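Local coordinates for beta-lactamase inhibitory protein BLIP-I (Streptomyces exfoliatus, PDB 3GMV) that probably inhibits class A beta-lactamases by binding to them as a protein inhibitor, at residues S78-L81 / S82-N85; G90-E93 / A94-W97. One frame throughout, in Å; residues are numbered along the deposited sequence.

Contact 1 of 2, residues S78-L81 / S82-N85; sequences SVKL and SHYN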
ATOM      1  N   SER A  78      -9.915  14.808  -1.989  1.00 10.73           N
ATOM      2  CA  SER A  78     -10.528  15.949  -1.354  1.00 10.63           C
ATOM      3  C   SER A  78      -9.945  16.278  -0.002  1.00 10.06           C
ATOM      4  O   SER A  78     -10.444  17.179   0.706  1.00 10.19           O
ATOM      5  CB  SER A  78     -12.013  15.682  -1.191  1.00 10.00           C
ATOM      6  OG  SER A  78     -12.245  14.550  -0.391  1.00 13.00           O
ATOM      7  N   VAL A  79      -8.898  15.560   0.404  1.00  8.97           N
ATOM      8  CA  VAL A  79      -8.370  15.822   1.747  1.00  8.21           C
ATOM      9  C   VAL A  79      -7.763  17.229   1.838  1.00  8.36           C
ATOM     10  O   VAL A  79      -7.146  17.724   0.868  1.00  7.79           O
ATOM     11  CB  VAL A  79      -7.357  14.720   2.179  1.00  7.00           C
ATOM     12  CG1 VAL A  79      -6.103  14.717   1.224  1.00  8.93           C
ATOM     13  CG2 VAL A  79      -6.939  14.888   3.645  1.00  7.26           C
ATOM     14  N   LYS A  80      -7.985  17.878   2.988  1.00  8.84           N
ATOM     15  CA  LYS A  80      -7.555  19.243   3.258  1.00  9.03           C
ATOM     16  C   LYS A  80      -6.612  19.267   4.448  1.00  8.67           C
ATOM     17  O   LYS A  80      -6.640  18.364   5.287  1.00  9.50           O
ATOM     18  CB  LYS A  80      -8.784  20.105   3.633  1.00  9.42           C
ATOM     19  CG  LYS A  80      -9.831  20.240   2.542  1.00  9.39           C
ATOM     20  CD  LYS A  80      -9.271  20.832   1.227  1.00 10.70           C
ATOM     21  CE  LYS A  80     -10.342  20.755   0.119  1.00 16.49           C
ATOM     22  NZ  LYS A  80      -9.687  21.087  -1.189  1.00 18.65           N
ATOM     23  N   LEU A  81      -5.791  20.315   4.542  1.00  8.34           N
ATOM     24  CA  LEU A  81      -4.953  20.499   5.721  1.00  8.16           C
ATOM     25  C   LEU A  81      -5.801  20.559   6.981  1.00  8.51           C
ATOM     26  O   LEU A  81      -5.409  20.062   8.022  1.00  7.83           O
ATOM     27  CB  LEU A  81      -4.069  21.750   5.576  1.00  8.71           C
ATOM     28  CG  LEU A  81      -3.024  21.944   6.662  1.00  9.91           C
ATOM     29  CD1 LEU A  81      -2.121  20.701   6.803  1.00 13.44           C
ATOM     30  CD2 LEU A  81      -2.235  23.191   6.286  1.00 11.34           C
ATOM     31  N   SER A  82      -7.002  21.126   6.886  1.00  7.92           N
ATOM     32  CA  SER A  82      -7.900  21.165   8.047  1.00  8.25           C
ATOM     33  C   SER A  82      -8.161  19.743   8.595  1.00  7.18           C
ATOM     34  O   SER A  82      -8.131  19.501   9.817  1.00  7.05           O
ATOM     35  CB  SER A  82      -9.229  21.799   7.611  1.00  7.76           C
ATOM     36  OG  SER A  82     -10.123  21.955   8.716  1.00  8.19           O
ATOM     37  N   HIS A  83      -8.439  18.806   7.702  1.00  7.61           N
ATOM     38  CA  HIS A  83      -8.671  17.426   8.127  1.00  7.36           C
ATOM     39  C   HIS A  83      -7.417  16.880   8.793  1.00  7.03           C
ATOM     40  O   HIS A  83      -7.472  16.234   9.857  1.00  6.61           O
ATOM     41  CB  HIS A  83      -8.925  16.479   6.960  1.00  8.92           C
ATOM     42  CG  HIS A  83     -10.144  16.770   6.150  1.00  8.20           C
ATOM     43  ND1 HIS A  83     -10.077  17.053   4.805  1.00  8.92           N
ATOM     44  CD2 HIS A  83     -11.461  16.708   6.462  1.00  9.65           C
ATOM     45  CE1 HIS A  83     -11.300  17.187   4.324  1.00 11.93           C
ATOM     46  NE2 HIS A  83     -12.158  16.979   5.307  1.00  9.03           N
ATOM     47  N   TYR A  84      -6.289  17.059   8.116  1.00  6.83           N
ATOM     48  CA  TYR A  84      -5.021  16.534   8.591  1.00  6.75           C
ATOM     49  C   TYR A  84      -4.700  17.040  10.005  1.00  7.33           C
ATOM     50  O   TYR A  84      -4.228  16.277  10.871  1.00  7.14           O
ATOM     51  CB  TYR A  84      -3.884  16.920   7.600  1.00  7.62           C
ATOM     52  CG  TYR A  84      -2.545  16.368   8.072  1.00  6.21           C
ATOM     53  CD1 TYR A  84      -2.193  15.048   7.803  1.00  5.78           C
ATOM     54  CD2 TYR A  84      -1.663  17.162   8.780  1.00  9.59           C
ATOM     55  CE1 TYR A  84      -0.989  14.532   8.225  1.00  7.01           C
ATOM     56  CE2 TYR A  84      -0.459  16.657   9.219  1.00  7.97           C
ATOM     57  CZ  TYR A  84      -0.133  15.354   8.950  1.00 10.32           C
ATOM     58  OH  TYR A  84       1.059  14.859   9.398  1.00  9.56           O
ATOM     59  N   ASN A  85      -4.981  18.318  10.242  1.00  7.53           N
ATOM     60  CA  ASN A  85      -4.725  18.951  11.543  1.00  8.07           C
ATOM     61  C   ASN A  85      -5.587  18.420  12.676  1.00  8.71           C
ATOM     62  O   ASN A  85      -5.314  18.714  13.852  1.00  8.52           O
ATOM     63  CB  ASN A  85      -4.898  20.463  11.449  1.00  8.41           C
ATOM     64  CG  ASN A  85      -3.742  21.123  10.753  1.00  8.69           C
ATOM     65  OD1 ASN A  85      -2.665  20.535  10.637  1.00 10.22           O
ATOM     66  ND2 ASN A  85      -3.943  22.369  10.287  1.00 10.49           N
TER
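Between Lys80 and Asn85 the backbone coils into a single short helical turn, closed by Tyr84 N donating to Lys80 O at 3.1 Å and by Asn85 N donating to Leu81 O at 2.9 Å. Lys80 is the N-cap residue, yet the side chain that reaches back over this helix start is that of His83. With CG beside its own backbone N (chi1 -63°), the imidazole is directed at the incoming chain, and ND1 accepts from Lys80 N at 2.9 Å; the donor lies in the ring plane, and the bond is bent to 152° at the hydrogen. This tie limits rotation of the ring and is consistent with ND1 being the nitrogen without a proton. Val79 CG2 packs at 4.0 Å from His83 ND1, while Lys80 CB and CG come against the same part of the imidazole before the lysine amine leads away. Further along, Leu81 CD1 meets Tyr84 CD2 at 4.1 Å, and Leu81 CG lies 3.8 Å from Asn85 ND2. The turn is held against the sheet and the chain terminus: Leu81 and Tyr84 both touch Gln152 of strand 146-153 and Leu155, Tyr84 O accepts from Arg150, and His83 rests on Pro101 just beyond helix 93-99.

Contact 2 of 2, residues G90-E93 / A94-W97; sequences GMTE and AQLW
Thr92 and Gln95 form a capping box at the start of helix 93-99, each side chain receiving a hydrogen bond from the other residue's backbone. Gln95 N donates to Thr92 OG1 at 3.0 Å, almost straight, and Thr92 N donates to Gln95 OE1 at 2.8 Å. The threonine hydroxyl is suited to the cap because chi1 of 66° sets OG1 between its own backbone N and carbonyl carbon, facing the first turn. Gln95 sends CG back beside its own N and then runs extended, which carries the amide to the N-terminal side of the cap; there the Thr92 N-H approaches OE1 tilted 15° from the carbonyl plane. The box thus gives partners to two backbone N-H groups at the helix start, where no preceding turn supplies carbonyls. Regular helical bonds follow, Leu96 N to Thr92 O and Trp97 N to Glu93 O.

Van der Waals contact comes from Met91, which precedes the cap and folds over the first turn. Its SD lies 4.2 Å from Leu96 CB, and the bend at the end of the chain brings CE to 3.5 Å from Gln95 O. Leu96 in turn reaches Phe140 and Leu142 of strand 137-143, so this side of the helix packs on the sheet.

A second polar pair spans one turn, from Glu93 to Trp97. The extended glutamate chain passes along the pyrrole end of the indole, with CG 3.4 Å from Trp97 CD1. The indole also meets Tyr125 of strand 122-128 edge-to-face. Trp97 NE1 donates at 3.0 Å to the anti lone pair of Glu93 OE2, an oxygen lying in the indole plane although the carboxylate is turned 59° from it.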
ATOM      1  N   GLY A  90      -1.953   7.817  17.770  1.00  8.78           N
ATOM      2  CA  GLY A  90      -2.642   7.178  18.886  1.00  9.36           C
ATOM      3  C   GLY A  90      -4.150   7.173  18.723  1.00  9.67           C
ATOM      4  O   GLY A  90      -4.852   6.469  19.462  1.00 10.80           O
ATOM      5  N   MET A  91      -4.668   7.972  17.794  1.00  8.88           N
ATOM      6  CA  MET A  91      -6.124   7.967  17.515  1.00 10.28           C
ATOM      7  C   MET A  91      -6.522   6.630  16.905  1.00 10.42           C
ATOM      8  O   MET A  91      -5.691   5.966  16.276  1.00  9.27           O
ATOM      9  CB  MET A  91      -6.541   9.153  16.629  1.00  9.93           C
ATOM     10  CG  MET A  91      -6.347   8.927  15.113  1.00 10.16           C
ATOM     11  SD  MET A  91      -6.467  10.432  14.125  1.00 10.76           S
ATOM     12  CE  MET A  91      -8.068  11.090  14.591  1.00 12.12           C
ATOM     13  N   THR A  92      -7.773   6.206  17.113  1.00  9.98           N
ATOM     14  CA  THR A  92      -8.231   4.969  16.551  1.00 10.70           C
ATOM     15  C   THR A  92      -8.572   5.147  15.096  1.00 10.96           C
ATOM     16  O   THR A  92      -8.738   6.266  14.639  1.00 10.65           O
ATOM     17  CB  THR A  92      -9.494   4.450  17.242  1.00 10.80           C
ATOM     18  OG1 THR A  92     -10.564   5.360  16.983  1.00 12.25           O
ATOM     19  CG2 THR A  92      -9.261   4.335  18.754  1.00 11.11           C
ATOM     20  N   GLU A  93      -8.666   4.031  14.378  1.00 11.44           N
ATOM     21  CA  GLU A  93      -9.070   4.050  12.995  1.00 12.71           C
ATOM     22  C   GLU A  93     -10.438   4.727  12.870  1.00 13.15           C
ATOM     23  O   GLU A  93     -10.664   5.515  11.942  1.00 12.95           O
ATOM     24  CB  GLU A  93      -9.086   2.652  12.384  1.00 12.97           C
ATOM     25  CG  GLU A  93      -9.624   2.666  10.973  1.00 14.43           C
ATOM     26  CD  GLU A  93      -9.515   1.355  10.271  1.00 19.04           C
ATOM     27  OE1 GLU A  93      -9.342   0.331  10.971  1.00 19.87           O
ATOM     28  OE2 GLU A  93      -9.594   1.355   9.015  1.00 16.77           O
ATOM     29  N   ALA A  94     -11.344   4.443  13.814  1.00 13.70           N
ATOM     30  CA  ALA A  94     -12.661   5.107  13.807  1.00 13.86           C
ATOM     31  C   ALA A  94     -12.507   6.634  13.861  1.00 13.22           C
ATOM     32  O   ALA A  94     -13.129   7.346  13.077  1.00 14.52           O
ATOM     33  CB  ALA A  94     -13.561   4.613  14.986  1.00 14.16           C
ATOM     34  N   GLN A  95     -11.677   7.117  14.770  1.00 12.84           N
ATOM     35  CA  GLN A  95     -11.399   8.541  14.862  1.00 12.86           C
ATOM     36  C   GLN A  95     -10.775   9.084  13.560  1.00 11.84           C
ATOM     37  O   GLN A  95     -11.149  10.158  13.099  1.00 10.45           O
ATOM     38  CB  GLN A  95     -10.527   8.849  16.084  1.00 13.25           C
ATOM     39  CG  GLN A  95     -11.292   8.511  17.423  1.00 14.29           C
ATOM     40  CD  GLN A  95     -10.409   8.538  18.632  1.00 19.81           C
ATOM     41  OE1 GLN A  95      -9.257   8.080  18.612  1.00 14.71           O
ATOM     42  NE2 GLN A  95     -10.966   9.034  19.740  1.00 25.62           N
ATOM     43  N   LEU A  96      -9.822   8.347  12.991  1.00 10.76           N
ATOM     44  CA  LEU A  96      -9.184   8.781  11.753  1.00 10.21           C
ATOM     45  C   LEU A  96     -10.227   9.002  10.642  1.00 10.00           C
ATOM     46  O   LEU A  96     -10.232  10.035  10.019  1.00  9.05           O
ATOM     47  CB  LEU A  96      -8.126   7.763  11.310  1.00 10.43           C
ATOM     48  CG  LEU A  96      -7.490   8.080   9.964  1.00  9.63           C
ATOM     49  CD1 LEU A  96      -6.695   9.452  10.015  1.00  9.25           C
ATOM     50  CD2 LEU A  96      -6.594   6.947   9.476  1.00  8.13           C
ATOM     51  N   TRP A  97     -11.109   8.035  10.399  1.00  9.00           N
ATOM     52  CA  TRP A  97     -12.049   8.179   9.310  1.00 10.08           C
ATOM     53  C   TRP A  97     -13.232   9.111   9.666  1.00 10.64           C
ATOM     54  O   TRP A  97     -14.002   9.468   8.799  1.00 12.26           O
ATOM     55  CB  TRP A  97     -12.498   6.813   8.782  1.00 10.89           C
ATOM     56  CG  TRP A  97     -11.347   5.944   8.296  1.00 10.05           C
ATOM     57  CD1 TRP A  97     -11.101   4.642   8.630  1.00 11.36           C
ATOM     58  CD2 TRP A  97     -10.280   6.343   7.423  1.00 11.70           C
ATOM     59  NE1 TRP A  97      -9.946   4.205   8.016  1.00 13.54           N
ATOM     60  CE2 TRP A  97      -9.431   5.231   7.264  1.00 12.60           C
ATOM     61  CE3 TRP A  97      -9.975   7.527   6.747  1.00 10.48           C
ATOM     62  CZ2 TRP A  97      -8.298   5.271   6.478  1.00 13.06           C
ATOM     63  CZ3 TRP A  97      -8.827   7.569   5.961  1.00 13.40           C
ATOM     64  CH2 TRP A  97      -8.008   6.458   5.830  1.00 13.41           C
TER

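How the contacts relate
Contact 1 (78-85) precedes contact 2 (90-97) along the chain, and each covers the start of one of two successive helices, 81-84 and 93-99. Their centres are 14 Å apart and their nearest atoms about 7 Å apart, so the two do not touch. Both lie on the same side of the chain's centre, within the helical link between strands 63-69 and 105-111, which are neighbours in the eight-stranded antiparallel sheet. Both also reach strand 146-153: contact 1 its later part, through Gln152, and contact 2 its first residues, through Leu147. This is consistent with both short helices forming part of the helical layer of the two-layer alpha/beta sandwich.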